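Local coordinates for protein kinase A regulatory subunit, putative (Trypanosoma cruzi, PDB 6FTF) that probably holds the catalytic subunit of a cAMP-independent protein kinase A in check, and binds nucleoside analogues such as 7-cyano-7-deazainosine in two cyclic nucleotide-binding domains, at residues E113-T118 with G147-R152; V44-L49 with N81-I86. All blocks are in the same frame, centred on the assembly; numbering follows the deposited sequence. Where two conformers were deposited one is given.

Interaction 1: residues E113-T118 with G147-R152; sequences ELMYDT and GTAIRR. With 7CI (7-cyano-7-deazainosine), chain F.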
loop_
_atom_site.group_PDB
_atom_site.type_symbol
_atom_site.label_atom_id
_atom_site.label_comp_id
_atom_site.label_asym_id
_atom_site.label_seq_id
_atom_site.Cartn_x
_atom_site.Cartn_y
_atom_site.Cartn_z
ATOM N N GLU A 113 0.370 6.667 17.192
ATOM C CA GLU A 113 0.069 6.627 18.607
ATOM C C GLU A 113 -0.551 5.300 19.021
ATOM O O GLU A 113 -0.264 4.795 20.109
ATOM C CB GLU A 113 -0.893 7.764 18.919
ATOM C CG GLU A 113 -0.273 9.145 18.779
ATOM C CD GLU A 113 0.019 9.600 17.353
ATOM O OE1 GLU A 113 -0.642 9.121 16.391
ATOM O OE2 GLU A 113 0.907 10.455 17.183
ATOM N N LEU A 114 -1.430 4.738 18.184
ATOM C CA LEU A 114 -2.074 3.469 18.509
ATOM C C LEU A 114 -1.120 2.293 18.375
ATOM O O LEU A 114 -1.145 1.376 19.199
ATOM C CB LEU A 114 -3.307 3.272 17.634
ATOM C CG LEU A 114 -4.476 4.191 17.957
ATOM C CD1 LEU A 114 -5.534 4.102 16.887
ATOM C CD2 LEU A 114 -5.051 3.847 19.300
ATOM N N MET A 115 -0.276 2.303 17.350
ATOM C CA MET A 115 0.648 1.197 17.142
ATOM C C MET A 115 1.742 1.176 18.207
ATOM O O MET A 115 2.177 0.099 18.632
ATOM C CB MET A 115 1.245 1.303 15.737
ATOM C CG MET A 115 1.981 0.052 15.243
ATOM S SD MET A 115 2.605 0.159 13.536
ATOM C CE MET A 115 1.093 0.069 12.569
ATOM N N TYR A 116 2.214 2.345 18.629
ATOM C CA TYR A 116 3.379 2.435 19.503
ATOM C C TYR A 116 3.064 2.961 20.900
ATOM O O TYR A 116 3.991 3.159 21.705
ATOM C CB TYR A 116 4.458 3.278 18.819
ATOM C CG TYR A 116 4.918 2.670 17.508
ATOM C CD1 TYR A 116 5.634 1.486 17.495
ATOM C CD2 TYR A 116 4.636 3.265 16.288
ATOM C CE1 TYR A 116 6.046 0.904 16.296
ATOM C CE2 TYR A 116 5.056 2.702 15.111
ATOM C CZ TYR A 116 5.757 1.533 15.122
ATOM O OH TYR A 116 6.143 1.046 13.918
ATOM N N ASP A 117 1.788 3.185 21.207
ATOM C CA ASP A 117 1.324 3.503 22.559
ATOM C C ASP A 117 2.063 4.711 23.130
ATOM O O ASP A 117 2.767 4.634 24.138
ATOM C CB ASP A 117 1.413 2.288 23.492
ATOM C CG ASP A 117 0.560 2.451 24.741
ATOM O OD1 ASP A 117 -0.499 3.110 24.661
ATOM O OD2 ASP A 117 0.952 1.922 25.801
ATOM N N THR A 118 1.879 5.845 22.474
ATOM C CA THR A 118 2.555 7.063 22.882
ATOM C C THR A 118 1.617 8.250 22.688
ATOM O O THR A 118 0.694 8.186 21.864
ATOM C CB THR A 118 3.849 7.213 22.058
ATOM O OG1 THR A 118 4.730 8.174 22.659
ATOM C CG2 THR A 118 3.551 7.577 20.593
ATOM N N GLY A 147 -2.700 -6.610 14.711
ATOM C CA GLY A 147 -2.131 -7.891 14.347
ATOM C C GLY A 147 -0.629 -7.883 14.475
ATOM O O GLY A 147 -0.081 -7.424 15.482
ATOM N N THR A 148 0.038 -8.383 13.436
ATOM C CA THR A 148 1.488 -8.502 13.407
ATOM C C THR A 148 2.173 -7.302 12.757
ATOM O O THR A 148 3.245 -7.452 12.164
ATOM C CB THR A 148 1.893 -9.811 12.725
ATOM O OG1 THR A 148 1.302 -9.868 11.426
ATOM C CG2 THR A 148 1.461 -11.026 13.564
ATOM N N ALA A 149 1.603 -6.106 12.897
ATOM C CA ALA A 149 2.129 -4.931 12.213
ATOM C C ALA A 149 3.592 -4.682 12.538
ATOM O O ALA A 149 4.375 -4.323 11.655
ATOM C CB ALA A 149 1.317 -3.692 12.571
ATOM N N ILE A 150 3.977 -4.792 13.805
ATOM C CA ILE A 150 5.353 -4.487 14.174
ATOM C C ILE A 150 6.310 -5.518 13.592
ATOM O O ILE A 150 7.377 -5.173 13.065
ATOM C CB ILE A 150 5.462 -4.306 15.698
ATOM C CG1 ILE A 150 4.713 -3.009 16.113
ATOM C CG2 ILE A 150 6.919 -4.262 16.141
ATOM C CD1 ILE A 150 4.710 -2.678 17.608
ATOM N N ARG A 151 5.946 -6.801 13.661
ATOM C CA ARG A 151 6.759 -7.854 13.069
ATOM C C ARG A 151 6.909 -7.657 11.571
ATOM O O ARG A 151 7.994 -7.871 11.017
ATOM C CB ARG A 151 6.107 -9.211 13.355
ATOM C CG ARG A 151 6.776 -10.391 12.697
ATOM C CD ARG A 151 5.966 -11.671 12.962
ATOM N NE ARG A 151 6.582 -12.854 12.367
ATOM C CZ ARG A 151 7.527 -13.591 12.951
ATOM N NH1 ARG A 151 7.984 -13.282 14.157
ATOM N NH2 ARG A 151 8.019 -14.646 12.320
ATOM N N ARG A 152 5.825 -7.273 10.898
ATOM C CA ARG A 152 5.886 -7.064 9.458
ATOM C C ARG A 152 6.830 -5.926 9.124
ATOM O O ARG A 152 7.652 -6.027 8.209
ATOM C CB ARG A 152 4.483 -6.808 8.920
ATOM C CG ARG A 152 4.416 -6.708 7.404
ATOM C CD ARG A 152 3.021 -6.410 6.900
ATOM N NE ARG A 152 2.042 -7.398 7.354
ATOM C CZ ARG A 152 1.131 -7.207 8.308
ATOM N NH1 ARG A 152 0.992 -6.043 8.923
ATOM N NH2 ARG A 152 0.312 -8.190 8.628
HETATM C C1 7CI F . 1.015 11.481 11.396
HETATM N N1 7CI F . 2.504 11.625 11.381
HETATM O O1 7CI F . 0.487 12.382 12.357
HETATM C C2 7CI F . 3.246 11.594 10.271
HETATM N N2 7CI F . 2.886 11.394 8.979
HETATM O O2 7CI F . -0.576 9.799 11.160
HETATM C C3 7CI F . 3.855 11.384 8.046
HETATM N N3 7CI F . 5.195 11.584 8.401
HETATM O O3 7CI F . -0.494 9.292 13.725
HETATM C C4 7CI F . 5.569 11.782 9.693
HETATM N N4 7CI F . 6.643 12.424 13.677
HETATM C C5 7CI F . 4.598 11.797 10.695
HETATM O O5 7CI F . 6.803 11.943 9.922
HETATM C C6 7CI F . 4.608 11.982 12.130
HETATM C C7 7CI F . 3.255 11.879 12.482
HETATM C C8 7CI F . 5.721 12.225 12.975
HETATM C C9 7CI F . 0.582 10.148 11.800
HETATM C C10 7CI F . 0.406 10.285 13.221
HETATM C C11 7CI F . -0.224 11.658 13.337
HETATM C C12 7CI F . -0.041 12.329 14.772
HETATM O O4 7CI F . 1.305 12.225 15.185
#

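Interaction 2: residues V44-L49 with N81-I86; sequences VLFSFL and NKLYII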
loop_
_atom_site.group_PDB
_atom_site.type_symbol
_atom_site.label_atom_id
_atom_site.label_comp_id
_atom_site.label_asym_id
_atom_site.label_seq_id
_atom_site.Cartn_x
_atom_site.Cartn_y
_atom_site.Cartn_z
ATOM N N VAL A 44 -3.131 1.027 3.783
ATOM C CA VAL A 44 -2.190 -0.030 4.132
ATOM C C VAL A 44 -2.370 -0.589 5.537
ATOM O O VAL A 44 -1.900 -1.704 5.803
ATOM C CB VAL A 44 -0.728 0.412 3.940
ATOM C CG1 VAL A 44 -0.491 0.885 2.526
ATOM C CG2 VAL A 44 -0.330 1.455 4.985
ATOM N N LEU A 45 -3.000 0.139 6.457
ATOM C CA LEU A 45 -3.155 -0.369 7.817
ATOM C C LEU A 45 -4.067 -1.578 7.891
ATOM O O LEU A 45 -4.045 -2.284 8.903
ATOM C CB LEU A 45 -3.729 0.716 8.724
ATOM C CG LEU A 45 -2.829 1.922 8.955
ATOM C CD1 LEU A 45 -3.589 3.038 9.640
ATOM C CD2 LEU A 45 -1.593 1.549 9.762
ATOM N N PHE A 46 -4.859 -1.831 6.853
ATOM C CA PHE A 46 -5.841 -2.913 6.840
ATOM C C PHE A 46 -5.497 -3.991 5.821
ATOM O O PHE A 46 -6.333 -4.847 5.527
ATOM C CB PHE A 46 -7.234 -2.331 6.584
ATOM C CG PHE A 46 -7.560 -1.168 7.482
ATOM C CD1 PHE A 46 -8.111 -1.352 8.733
ATOM C CD2 PHE A 46 -7.256 0.108 7.083
ATOM C CE1 PHE A 46 -8.373 -0.269 9.551
ATOM C CE2 PHE A 46 -7.513 1.196 7.896
ATOM C CZ PHE A 46 -8.062 1.005 9.125
ATOM N N SER A 47 -4.259 -3.992 5.325
ATOM C CA SER A 47 -3.878 -4.768 4.152
ATOM C C SER A 47 -4.182 -6.252 4.283
ATOM O O SER A 47 -4.506 -6.899 3.277
ATOM C CB SER A 47 -2.382 -4.626 3.878
ATOM O OG SER A 47 -2.051 -3.306 3.532
ATOM N N PHE A 48 -3.976 -6.835 5.458
ATOM C CA PHE A 48 -4.071 -8.281 5.612
ATOM C C PHE A 48 -5.327 -8.728 6.353
ATOM O O PHE A 48 -5.422 -9.885 6.760
ATOM C CB PHE A 48 -2.744 -8.850 6.147
ATOM C CG PHE A 48 -1.608 -8.615 5.180
ATOM C CD1 PHE A 48 -1.473 -9.420 4.051
ATOM C CD2 PHE A 48 -0.759 -7.521 5.317
ATOM C CE1 PHE A 48 -0.505 -9.168 3.110
ATOM C CE2 PHE A 48 0.219 -7.266 4.383
ATOM C CZ PHE A 48 0.356 -8.090 3.271
ATOM N N LEU A 49 -6.322 -7.860 6.478
ATOM C CA LEU A 49 -7.626 -8.266 6.982
ATOM C C LEU A 49 -8.458 -8.875 5.865
ATOM O O LEU A 49 -8.469 -8.387 4.736
ATOM C CB LEU A 49 -8.368 -7.054 7.541
ATOM C CG LEU A 49 -7.769 -6.400 8.781
ATOM C CD1 LEU A 49 -8.751 -5.370 9.319
ATOM C CD2 LEU A 49 -7.407 -7.401 9.857
ATOM N N ASN A 81 -6.364 8.823 21.077
ATOM C CA ASN A 81 -6.482 7.369 21.104
ATOM C C ASN A 81 -7.497 6.872 20.085
ATOM O O ASN A 81 -8.148 5.854 20.296
ATOM C CB ASN A 81 -6.857 6.861 22.497
ATOM C CG ASN A 81 -6.007 7.475 23.586
ATOM O OD1 ASN A 81 -4.782 7.387 23.547
ATOM N ND2 ASN A 81 -6.655 8.123 24.551
ATOM N N LYS A 82 -7.632 7.588 18.975
ATOM C CA LYS A 82 -8.551 7.235 17.903
ATOM C C LYS A 82 -7.791 7.224 16.587
ATOM O O LYS A 82 -6.788 7.928 16.432
ATOM C CB LYS A 82 -9.687 8.249 17.827
ATOM C CG LYS A 82 -10.623 8.181 19.023
ATOM C CD LYS A 82 -11.649 9.310 19.012
ATOM C CE LYS A 82 -11.073 10.607 19.527
ATOM N NZ LYS A 82 -10.959 10.588 21.020
ATOM N N LEU A 83 -8.273 6.416 15.649
ATOM C CA LEU A 83 -7.729 6.334 14.297
ATOM C C LEU A 83 -8.721 6.988 13.346
ATOM O O LEU A 83 -9.901 6.640 13.348
ATOM C CB LEU A 83 -7.543 4.876 13.907
ATOM C CG LEU A 83 -6.972 4.612 12.516
ATOM C CD1 LEU A 83 -5.539 5.071 12.409
ATOM C CD2 LEU A 83 -7.079 3.119 12.188
ATOM N N TYR A 84 -8.258 7.930 12.543
ATOM C CA TYR A 84 -9.103 8.646 11.594
ATOM C C TYR A 84 -8.690 8.241 10.190
ATOM O O TYR A 84 -7.509 8.327 9.852
ATOM C CB TYR A 84 -8.891 10.157 11.713
ATOM C CG TYR A 84 -9.325 10.726 13.022
ATOM C CD1 TYR A 84 -8.547 10.602 14.150
ATOM C CD2 TYR A 84 -10.556 11.358 13.140
ATOM C CE1 TYR A 84 -8.979 11.128 15.367
ATOM C CE2 TYR A 84 -10.996 11.869 14.323
ATOM C CZ TYR A 84 -10.216 11.742 15.433
ATOM O OH TYR A 84 -10.691 12.264 16.621
ATOM N N ILE A 85 -9.637 7.794 9.378
ATOM C CA ILE A 85 -9.411 7.515 7.963
ATOM C C ILE A 85 -10.149 8.602 7.188
ATOM O O ILE A 85 -11.356 8.814 7.375
ATOM C CB ILE A 85 -9.894 6.112 7.559
ATOM C CG1 ILE A 85 -9.291 5.030 8.469
ATOM C CG2 ILE A 85 -9.521 5.843 6.085
ATOM C CD1 ILE A 85 -7.773 4.984 8.494
ATOM N N ILE A 86 -9.429 9.329 6.358
ATOM C CA ILE A 86 -9.978 10.505 5.691
ATOM C C ILE A 86 -10.814 10.092 4.487
ATOM O O ILE A 86 -10.320 9.446 3.556
ATOM C CB ILE A 86 -8.843 11.446 5.274
ATOM C CG1 ILE A 86 -8.077 11.937 6.499
ATOM C CG2 ILE A 86 -9.397 12.606 4.473
ATOM C CD1 ILE A 86 -6.784 12.641 6.163
#

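Interaction 1: residues E113-T118 with G147-R152
Next to the nucleoside pocket of the first cyclic nucleotide-binding domain, the short helix 111-116 packs through Met115 and Tyr116 against Ala149 and Ile150 at the start of helix 149-160. Met115 points its CB at the other helix, and with CG anti to the backbone N (chi1 -167°) the chain runs out toward helix 149-160 and bends at its last torsion; in one of the two conformers of Met115 the methyl CE meets Ala149 CB at 3.8 Å. Both of these residues are buried, whereas Ile150 lies at the exposed border. Ile150 slides past Met115 in the opposite direction, its CG1 lying 4.2 Å from Met115 CG. At its far end Ile150 CD1 rests 3.9 Å from the carbonyl O of Met115, a plain van der Waals contact, and 4.0 Å from CE1 of the Tyr116 ring, which it approaches obliquely. Met115 CG also sits over the centre of one face of that ring, so Met115, Tyr116 and Ile150 close a three-way cluster, each touching the other two. The hydroxyl of Tyr116 is hydrogen-bonded to Arg153 NH1, one turn further along the same helix as Ile150.

Helix 111-116 belongs to the phosphate-binding cassette of the cyclic nucleotide-binding fold, and helix 149-160 follows the beta-barrel. Here the cassette holds a nucleoside. Glu113, on the pocket side of the short helix, bends at chi2 and gives one carboxylate oxygen to each of two hydroxyls: O3 of 7-cyano-7-deazainosine donates to Glu113 OE1 and O4 to Glu113 OE2, both at 2.7 Å. Glu113 OE2 takes a second bond from the backbone N of Val121, which helps fix the turn of the carboxylate.

Interaction 2: residues V44-L49 with N81-I86
Phe46 sets the rim of its ring against two neighbouring methyls, of Leu83 and Ile85, two residues on the same face of strand 82-86. In one of the two conformers of Ile85, CD1 lies in the plane of the ring, at its edge, 3.8 Å from Phe46 CE2. Leu83 CD2 comes in obliquely, 3.8 Å from Phe46 CZ; the leucine's CG is anti to the backbone N (chi1 -180°), and the branch that reaches the ring points away from the strand. This is the close, buried part of the contact. Leu45 adds a looser touch beside it, its CD1 meeting Leu83 CD1 tip to tip at 4.0 Å, and Leu45 is itself partly exposed. Its CB lies over one face of the Phe46 ring, offset toward the rim. No hydrogen bond crosses between the segments; the loop is shaped from within, where Ser47 OG donates to Val44 O at 2.8 Å and a type I turn runs from Phe46 to Leu49. Within that turn, Phe48 is exposed on the side away from the strand.

The loop joins helix 30-42 to helix 51-60, and Phe46 also packs on Ile54 and Val57 of the latter. Across the contact, strand 82-86 is an inner strand of its antiparallel sheet, paired with strands 130-137 and 108-109, and Ala108 touches Leu45, Leu83 and Ile85.

Interactions 1 and 2 lie with their centres 11 Å apart, on the same side of the chain's centre, and follow one another along the chain: 44-49 meets 81-86 before 113-118 meets 147-152. They touch directly. Leu114, on helix 111-116, sets its CD1 3.7 Å from Leu83 CB, and Arg152 NE of helix 149-160 packs 3.5 Å from Phe48 CD2. Interaction 2 sets the loop between helices 30-42 and 51-60 on strand 82-86 of the barrel, and interaction 1 sets helix 111-116 on helix 149-160. The nucleoside-binding helix is thus in contact with both the barrel and the following helix.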